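Local coordinates for protein shikimate dehydrogenase (NADP(+)) (PDB 3TNL) that probably catalyses the reversible NADP(H)-linked interconversion of 3-dehydroshikimate and shikimate, a step on the pathway to chorismate and the aromatic amino acids, at residues B[250-255]-B[274-280]; B[58-63]-B[304-310]. One frame throughout, in Å; residues are numbered along the deposited sequence.

Contact 1: residues B[250-255]-B[274-280]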
ATOM      1  N   ALA B 250      -0.255 -31.093 -38.409  1.00 16.45           N
ATOM      2  CA  ALA B 250       0.924 -30.298 -38.713  1.00 16.79           C
ATOM      3  C   ALA B 250       0.842 -29.695 -40.116  1.00 16.42           C
ATOM      4  O   ALA B 250       1.356 -28.580 -40.345  1.00 16.70           O
ATOM      5  CB  ALA B 250       2.235 -31.127 -38.534  1.00 18.90           C
ATOM      6  N   ASP B 251       0.179 -30.400 -41.041  1.00 16.17           N
ATOM      7  CA  ASP B 251       0.084 -29.938 -42.434  1.00 17.22           C
ATOM      8  C   ASP B 251      -0.876 -28.761 -42.622  1.00 16.70           C
ATOM      9  O   ASP B 251      -1.041 -28.254 -43.751  1.00 17.93           O
ATOM     10  CB  ASP B 251      -0.256 -31.086 -43.390  1.00 19.53           C
ATOM     11  CG  ASP B 251      -1.655 -31.625 -43.195  1.00 21.14           C
ATOM     12  OD1 ASP B 251      -1.981 -32.652 -43.845  1.00 29.45           O
ATOM     13  OD2 ASP B 251      -2.480 -31.056 -42.461  1.00 20.40           O
ATOM     14  N   MET B 252      -1.464 -28.284 -41.530  1.00 15.27           N
ATOM     15  CA  MET B 252      -2.263 -27.044 -41.559  1.00 15.14           C
ATOM     16  C   MET B 252      -1.318 -25.831 -41.472  1.00 14.93           C
ATOM     17  O   MET B 252      -1.715 -24.697 -41.770  1.00 15.93           O
ATOM     18  CB  MET B 252      -3.318 -26.959 -40.441  1.00 15.76           C
ATOM     19  CG  MET B 252      -4.365 -27.959 -40.599  1.00 15.57           C
ATOM     20  SD  MET B 252      -5.542 -27.822 -39.272  1.00 20.18           S
ATOM     21  CE  MET B 252      -6.763 -29.059 -39.809  1.00 19.17           C
ATOM     22  N   LEU B 253      -0.057 -26.062 -41.089  1.00 14.88           N
ATOM     23  CA  LEU B 253       0.932 -24.999 -40.947  1.00 14.98           C
ATOM     24  C   LEU B 253       1.798 -24.939 -42.213  1.00 16.68           C
ATOM     25  O   LEU B 253       1.768 -25.850 -43.042  1.00 19.04           O
ATOM     26  CB  LEU B 253       1.786 -25.257 -39.704  1.00 15.13           C
ATOM     27  CG  LEU B 253       1.066 -25.574 -38.400  1.00 15.39           C
ATOM     28  CD1 LEU B 253       2.070 -25.677 -37.227  1.00 17.22           C
ATOM     29  CD2 LEU B 253       0.067 -24.519 -38.079  1.00 14.69           C
ATOM     30  N   ARG B 254       2.546 -23.847 -42.372  1.00 16.37           N
ATOM     31  CA  ARG B 254       3.462 -23.643 -43.492  1.00 17.66           C
ATOM     32  C   ARG B 254       4.579 -22.755 -43.000  1.00 16.69           C
ATOM     33  O   ARG B 254       4.402 -22.018 -42.033  1.00 16.00           O
ATOM     34  CB  ARG B 254       2.771 -23.029 -44.698  1.00 16.78           C
ATOM     35  CG  ARG B 254       2.232 -21.597 -44.442  1.00 17.55           C
ATOM     36  CD  ARG B 254       1.362 -21.098 -45.563  1.00 17.42           C
ATOM     37  NE  ARG B 254       1.027 -19.692 -45.360  1.00 15.69           N
ATOM     38  CZ  ARG B 254       0.094 -19.248 -44.518  1.00 15.45           C
ATOM     39  NH1 ARG B 254      -0.578 -20.090 -43.749  1.00 16.08           N
ATOM     40  NH2 ARG B 254      -0.089 -17.939 -44.427  1.00 17.54           N
ATOM     41  N   PRO B 255       5.732 -22.765 -43.692  1.00 17.30           N
ATOM     42  CA  PRO B 255       6.879 -22.037 -43.177  1.00 19.62           C
ATOM     43  C   PRO B 255       6.735 -20.518 -43.050  1.00 20.01           C
ATOM     44  O   PRO B 255       7.375 -19.921 -42.195  1.00 22.16           O
ATOM     45  CB  PRO B 255       7.988 -22.414 -44.154  1.00 18.99           C
ATOM     46  CG  PRO B 255       7.611 -23.689 -44.691  1.00 16.38           C
ATOM     47  CD  PRO B 255       6.114 -23.656 -44.795  1.00 17.25           C
ATOM     48  N   ILE B 274       5.482 -27.968 -32.570  1.00 13.44           N
ATOM     49  CA  ILE B 274       5.003 -28.413 -33.862  1.00 12.22           C
ATOM     50  C   ILE B 274       5.255 -27.330 -34.890  1.00 12.76           C
ATOM     51  O   ILE B 274       5.703 -27.606 -36.007  1.00 14.15           O
ATOM     52  CB  ILE B 274       3.508 -28.799 -33.823  1.00 12.43           C
ATOM     53  CG1 ILE B 274       3.305 -29.994 -32.897  1.00 14.08           C
ATOM     54  CG2 ILE B 274       3.054 -29.147 -35.233  1.00 13.90           C
ATOM     55  CD1 ILE B 274       1.815 -30.226 -32.502  1.00 15.54           C
ATOM     56  N   ALA B 275       4.998 -26.071 -34.520  1.00 13.32           N
ATOM     57  CA  ALA B 275       5.258 -24.962 -35.428  1.00 13.27           C
ATOM     58  C   ALA B 275       6.713 -24.903 -35.827  1.00 13.92           C
ATOM     59  O   ALA B 275       7.038 -24.740 -37.001  1.00 13.96           O
ATOM     60  CB  ALA B 275       4.824 -23.654 -34.795  1.00 16.11           C
ATOM     61  N   GLU B 276       7.604 -25.042 -34.859  1.00 13.18           N
ATOM     62  CA  GLU B 276       9.032 -25.054 -35.182  1.00 13.70           C
ATOM     63  C   GLU B 276       9.352 -26.213 -36.154  1.00 14.63           C
ATOM     64  O   GLU B 276      10.147 -26.068 -37.108  1.00 14.53           O
ATOM     65  CB  GLU B 276       9.882 -25.136 -33.923  1.00 15.19           C
ATOM     66  CG  GLU B 276       9.809 -23.943 -33.022  1.00 15.20           C
ATOM     67  CD  GLU B 276      10.857 -23.996 -31.903  1.00 20.25           C
ATOM     68  OE1 GLU B 276      11.652 -24.954 -31.847  1.00 20.02           O
ATOM     69  OE2 GLU B 276      10.878 -23.082 -31.068  1.00 20.73           O
ATOM     70  N   GLU B 277       8.772 -27.382 -35.886  1.00 13.28           N
ATOM     71  CA  GLU B 277       8.988 -28.574 -36.740  1.00 14.21           C
ATOM     72  C   GLU B 277       8.531 -28.332 -38.178  1.00 14.63           C
ATOM     73  O   GLU B 277       8.990 -28.983 -39.103  1.00 15.72           O
ATOM     74  CB  GLU B 277       8.287 -29.818 -36.162  1.00 13.57           C
ATOM     75  CG  GLU B 277       8.830 -30.300 -34.822  1.00 18.54           C
ATOM     76  CD  GLU B 277       7.910 -31.329 -34.130  1.00 24.00           C
ATOM     77  OE1 GLU B 277       8.126 -31.647 -32.942  1.00 28.58           O
ATOM     78  OE2 GLU B 277       6.939 -31.798 -34.764  1.00 29.12           O
ATOM     79  N   GLN B 278       7.525 -27.478 -38.346  1.00 14.16           N
ATOM     80  CA  GLN B 278       7.039 -27.148 -39.686  1.00 15.10           C
ATOM     81  C   GLN B 278       7.723 -25.949 -40.324  1.00 15.33           C
ATOM     82  O   GLN B 278       7.386 -25.586 -41.470  1.00 16.65           O
ATOM     83  CB  GLN B 278       5.530 -26.957 -39.660  1.00 15.37           C
ATOM     84  CG  GLN B 278       4.819 -28.237 -39.190  1.00 17.83           C
ATOM     85  CD  GLN B 278       5.170 -29.465 -40.044  1.00 19.18           C
ATOM     86  OE1 GLN B 278       5.044 -29.437 -41.258  1.00 27.77           O
ATOM     87  NE2 GLN B 278       5.610 -30.519 -39.397  1.00 26.67           N
ATOM     88  N   GLY B 279       8.691 -25.352 -39.625  1.00 13.26           N
ATOM     89  CA  GLY B 279       9.437 -24.214 -40.161  1.00 15.79           C
ATOM     90  C   GLY B 279       8.839 -22.851 -39.911  1.00 15.54           C
ATOM     91  O   GLY B 279       9.269 -21.848 -40.481  1.00 15.98           O
ATOM     92  N   CYS B 280       7.791 -22.777 -39.117  1.00 16.29           N
ATOM     93  CA  CYS B 280       7.181 -21.510 -38.869  1.00 15.89           C
ATOM     94  C   CYS B 280       7.953 -20.589 -37.954  1.00 17.50           C
ATOM     95  O   CYS B 280       8.828 -21.032 -37.215  1.00 18.16           O
ATOM     96  CB  CYS B 280       5.849 -21.734 -38.122  1.00 15.96           C
ATOM     97  SG  CYS B 280       4.683 -22.910 -38.842  1.00 16.37           S
TER
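Leu253 shows how one branched side chain can fasten a loop to the end of a helix. Its CD1 methyl lies against the helix backbone, 3.7 Å from Ala275 CA, and also touches the CG2 methyl of Ile274. Nearer the main chain, Leu253 CB meets Cys280 SG at 3.8 Å, so this residue spans the last helical turn and the chain leaving it. With CG beside its own backbone N (chi1 -49°), the leucine places its CD1 branch against Ile274 and Ala275.

A bend at chi2 (-56°) in Gln278 brings CG, CD and NE2 against the Ala250 methyl, NE2 coming within 3.5 Å of Ala250 CB; the touch is van der Waals. Ile274 CG2 lies 3.9 Å from Ala250 CB. At the other end Pro255 CG lies 3.7 Å from Gln278 O.

The helix terminus is a Schellman motif: Gly279 takes a positive phi of 88°, and Cys280 N bonds back to Ala275 O. Ala275 and Cys280 also touch Val259, on the strand that follows the loop. Here helix 270-277 connects the neighbouring parallel strands 258-261 and 281-283 as a beta-alpha-beta crossover of the Rossmann-fold, nucleotide-binding domain.

Contact 2: residues B[58-63]-B[304-310]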
ATOM      1  N   GLU B  58      11.148  -3.727  -9.458  1.00 18.38           N
ATOM      2  CA  GLU B  58      12.492  -3.689 -10.076  1.00 18.84           C
ATOM      3  C   GLU B  58      12.579  -2.482 -11.007  1.00 20.81           C
ATOM      4  O   GLU B  58      13.611  -1.801 -11.038  1.00 21.40           O
ATOM      5  CB  GLU B  58      12.807  -4.991 -10.807  1.00 20.92           C
ATOM      6  CG  GLU B  58      13.040  -6.167  -9.864  1.00 20.99           C
ATOM      7  CD  GLU B  58      14.375  -6.148  -9.150  1.00 27.95           C
ATOM      8  OE1 GLU B  58      14.491  -6.863  -8.141  1.00 28.23           O
ATOM      9  OE2 GLU B  58      15.307  -5.457  -9.612  1.00 31.49           O
ATOM     10  N   ALA B  59      11.504  -2.183 -11.752  1.00 19.09           N
ATOM     11  CA  ALA B  59      11.488  -1.030 -12.645  1.00 19.75           C
ATOM     12  C   ALA B  59      11.560   0.274 -11.845  1.00 21.61           C
ATOM     13  O   ALA B  59      12.345   1.180 -12.170  1.00 21.32           O
ATOM     14  CB  ALA B  59      10.202  -1.052 -13.569  1.00 20.20           C
ATOM     15  N   PHE B  60      10.758   0.381 -10.784  1.00 19.10           N
ATOM     16  CA  PHE B  60      10.787   1.594  -9.982  1.00 20.24           C
ATOM     17  C   PHE B  60      12.189   1.828  -9.413  1.00 21.22           C
ATOM     18  O   PHE B  60      12.706   2.953  -9.469  1.00 22.77           O
ATOM     19  CB  PHE B  60       9.822   1.543  -8.803  1.00 20.55           C
ATOM     20  CG  PHE B  60       8.382   1.432  -9.162  1.00 20.59           C
ATOM     21  CD1 PHE B  60       7.828   2.174 -10.173  1.00 18.74           C
ATOM     22  CD2 PHE B  60       7.553   0.621  -8.400  1.00 16.54           C
ATOM     23  CE1 PHE B  60       6.479   2.107 -10.445  1.00 17.50           C
ATOM     24  CE2 PHE B  60       6.171   0.561  -8.650  1.00 16.13           C
ATOM     25  CZ  PHE B  60       5.644   1.265  -9.717  1.00 17.58           C
ATOM     26  N   ALA B  61      12.780   0.783  -8.846  1.00 22.40           N
ATOM     27  CA  ALA B  61      14.115   0.877  -8.240  1.00 24.20           C
ATOM     28  C   ALA B  61      15.188   1.248  -9.256  1.00 27.01           C
ATOM     29  O   ALA B  61      16.031   2.105  -8.970  1.00 28.43           O
ATOM     30  CB  ALA B  61      14.469  -0.413  -7.505  1.00 24.66           C
ATOM     31  N   LYS B  62      15.137   0.635 -10.435  1.00 28.02           N
ATOM     32  CA  LYS B  62      16.082   0.932 -11.514  1.00 27.61           C
ATOM     33  C   LYS B  62      16.012   2.401 -11.914  1.00 27.60           C
ATOM     34  O   LYS B  62      17.059   3.056 -12.085  1.00 29.18           O
ATOM     35  CB  LYS B  62      15.772   0.055 -12.739  1.00 28.82           C
ATOM     36  CG  LYS B  62      16.703   0.263 -13.942  1.00 31.72           C
ATOM     37  CD  LYS B  62      18.136  -0.036 -13.589  1.00 31.61           C
ATOM     38  CE  LYS B  62      19.023  -0.014 -14.840  1.00 39.87           C
ATOM     39  NZ  LYS B  62      20.452  -0.239 -14.480  1.00 44.15           N
ATOM     40  N   LEU B  63      14.802   2.933 -12.065  1.00 25.62           N
ATOM     41  CA  LEU B  63      14.610   4.321 -12.499  1.00 26.43           C
ATOM     42  C   LEU B  63      14.653   5.327 -11.342  1.00 26.55           C
ATOM     43  O   LEU B  63      14.573   6.530 -11.573  1.00 28.29           O
ATOM     44  CB  LEU B  63      13.284   4.490 -13.253  1.00 25.05           C
ATOM     45  CG  LEU B  63      13.106   3.735 -14.579  1.00 27.34           C
ATOM     46  CD1 LEU B  63      11.871   4.223 -15.294  1.00 31.92           C
ATOM     47  CD2 LEU B  63      14.301   3.903 -15.458  1.00 28.75           C
ATOM     48  N   GLU B 304       9.071   5.816 -19.263  1.00 25.69           N
ATOM     49  CA  GLU B 304       9.163   4.579 -20.013  1.00 25.16           C
ATOM     50  C   GLU B 304       9.804   3.476 -19.182  1.00 23.89           C
ATOM     51  O   GLU B 304      10.881   3.673 -18.623  1.00 25.92           O
ATOM     52  CB  GLU B 304      10.037   4.848 -21.255  1.00 27.54           C
ATOM     53  CG  GLU B 304      10.176   3.688 -22.204  1.00 28.92           C
ATOM     54  CD  GLU B 304      10.902   4.063 -23.490  1.00 35.34           C
ATOM     55  OE1 GLU B 304      11.492   5.166 -23.569  1.00 35.63           O
ATOM     56  OE2 GLU B 304      10.883   3.233 -24.419  1.00 42.06           O
ATOM     57  N   MET B 305       9.169   2.298 -19.123  1.00 22.75           N
ATOM     58  CA  MET B 305       9.745   1.134 -18.420  1.00 22.46           C
ATOM     59  C   MET B 305      10.912   0.572 -19.205  1.00 25.79           C
ATOM     60  O   MET B 305      10.812   0.468 -20.407  1.00 26.72           O
ATOM     61  CB  MET B 305       8.699  -0.003 -18.261  1.00 22.19           C
ATOM     62  CG  MET B 305       9.299  -1.356 -17.778  1.00 25.95           C
ATOM     63  SD  MET B 305       8.151  -2.786 -17.678  1.00 33.49           S
ATOM     64  CE  MET B 305       7.229  -2.150 -16.470  1.00 22.86           C
ATOM     65  N   PRO B 306      12.004   0.181 -18.516  1.00 24.80           N
ATOM     66  CA  PRO B 306      13.180  -0.423 -19.200  1.00 27.03           C
ATOM     67  C   PRO B 306      12.930  -1.930 -19.398  1.00 26.49           C
ATOM     68  O   PRO B 306      13.365  -2.746 -18.583  1.00 27.00           O
ATOM     69  CB  PRO B 306      14.313  -0.157 -18.217  1.00 29.61           C
ATOM     70  CG  PRO B 306      13.650  -0.124 -16.888  1.00 28.45           C
ATOM     71  CD  PRO B 306      12.280   0.444 -17.092  1.00 27.20           C
ATOM     72  N   VAL B 307      12.227  -2.277 -20.485  1.00 25.24           N
ATOM     73  CA  VAL B 307      11.767  -3.643 -20.724  1.00 26.07           C
ATOM     74  C   VAL B 307      12.874  -4.693 -20.841  1.00 27.24           C
ATOM     75  O   VAL B 307      12.757  -5.799 -20.300  1.00 27.35           O
ATOM     76  CB  VAL B 307      10.787  -3.710 -21.961  1.00 24.80           C
ATOM     77  CG1 VAL B 307      10.537  -5.171 -22.365  1.00 26.46           C
ATOM     78  CG2 VAL B 307       9.463  -2.978 -21.663  1.00 27.55           C
ATOM     79  N   ASP B 308      13.941  -4.352 -21.553  0.50 28.98           N
ATOM     80  CA  ASP B 308      15.062  -5.265 -21.715  0.50 30.04           C
ATOM     81  C   ASP B 308      15.694  -5.570 -20.355  0.50 29.53           C
ATOM     82  O   ASP B 308      16.052  -6.715 -20.065  0.50 29.26           O
ATOM     83  CB  ASP B 308      16.097  -4.662 -22.658  0.50 30.92           C
ATOM     84  CG  ASP B 308      15.546  -4.418 -24.060  0.50 33.81           C
ATOM     85  OD1 ASP B 308      14.489  -4.989 -24.401  0.50 38.55           O
ATOM     86  OD2 ASP B 308      16.179  -3.660 -24.827  0.50 36.07           O
ATOM     87  N   TYR B 309      15.810  -4.539 -19.519  1.00 29.51           N
ATOM     88  CA  TYR B 309      16.369  -4.692 -18.178  1.00 28.72           C
ATOM     89  C   TYR B 309      15.484  -5.644 -17.375  1.00 26.58           C
ATOM     90  O   TYR B 309      15.985  -6.568 -16.750  1.00 25.08           O
ATOM     91  CB  TYR B 309      16.530  -3.333 -17.485  1.00 28.17           C
ATOM     92  CG  TYR B 309      16.887  -3.427 -16.015  1.00 27.88           C
ATOM     93  CD1 TYR B 309      15.886  -3.373 -15.027  1.00 26.91           C
ATOM     94  CD2 TYR B 309      18.207  -3.585 -15.607  1.00 28.98           C
ATOM     95  CE1 TYR B 309      16.198  -3.464 -13.678  1.00 28.95           C
ATOM     96  CE2 TYR B 309      18.534  -3.680 -14.252  1.00 28.87           C
ATOM     97  CZ  TYR B 309      17.522  -3.626 -13.298  1.00 29.59           C
ATOM     98  OH  TYR B 309      17.838  -3.714 -11.969  1.00 30.96           O
ATOM     99  N   ILE B 310      14.161  -5.430 -17.412  1.00 24.39           N
ATOM    100  CA  ILE B 310      13.236  -6.295 -16.693  1.00 25.30           C
ATOM    101  C   ILE B 310      13.284  -7.746 -17.209  1.00 25.51           C
ATOM    102  O   ILE B 310      13.285  -8.698 -16.422  1.00 27.11           O
ATOM    103  CB  ILE B 310      11.777  -5.718 -16.747  1.00 24.31           C
ATOM    104  CG1 ILE B 310      11.724  -4.364 -16.024  1.00 26.18           C
ATOM    105  CG2 ILE B 310      10.751  -6.696 -16.147  1.00 27.55           C
ATOM    106  CD1 ILE B 310      12.213  -4.390 -14.537  1.00 22.11           C
TER
HETATM  107  O   HOH W   1      16.034  -3.025 -10.299  1.00 27.32           O
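Ala59 and Ile310 meet where helix 52-63, in the substrate-binding domain, packs against the start of the C-terminal helix 307-313, an example of a chain's tail returning to its N-terminal domain. Pro306, at the centre of an inverse gamma turn, holds the N-cap position of that second helix.

The apolar part is centred on Ala59. Its CB meets Ile310 CD1 at 4.0 Å, and Met305 CE and Pro306 CD lie a little farther off. The chi2 bend of Ile310 (-56°) turns CD1 toward the first helix, where Ile310 CD1 also touches Glu58 CB at 3.8 Å. Leu63 CD1 packs against Pro306 CD and approaches Glu304 O at 3.5 Å. Phe297 of helix 286-301 adjoins Ala59, Leu63 and Met305.

A CH-pi interaction joins Lys62 and Tyr309. The aliphatic part of the lysine runs across one face of the ring, with Lys62 CD 3.8 Å from the Tyr309 ring centroid and only 16° off its normal. Lys62 CG stands anti to the backbone N (chi1 -180°), and this together with a bend at chi2 carries the chain over the tyrosine.

The polar link is a water. Glu58 OE1 takes hydrogen bonds from the amides of Thr30 and Glu31 of the second subunit, while OE2 receives the water. That water, at the ring edge and in its plane, donates to Glu58 O (2.8 Å) and Glu58 OE2 (2.6 Å) and accepts from Tyr309 OH at 2.6 Å.

From the N terminus, the chain first reaches helix 52-63 of the substrate-binding domain, whose end waits 240 residues for its partner in contact 2. It then builds most of that domain's mixed sheet before entering the parallel sheet of the Rossmann domain. After strand 229-232, residues 250-255 open contact 1; strand 258-261 and helix 270-277 follow, and contact 1 closes an 18-residue loop just before edge strand 281-283. Helix 286-301 then leads to residues 304-310, closing contact 2. Contact 1 is therefore nested inside contact 2, a local fastening within a domain-spanning loop. Their centres lie 36 Å apart without touching: one joins a loop to a helix beside the sheet's edge strand, the other joins the C-terminal tail to the N-terminal domain.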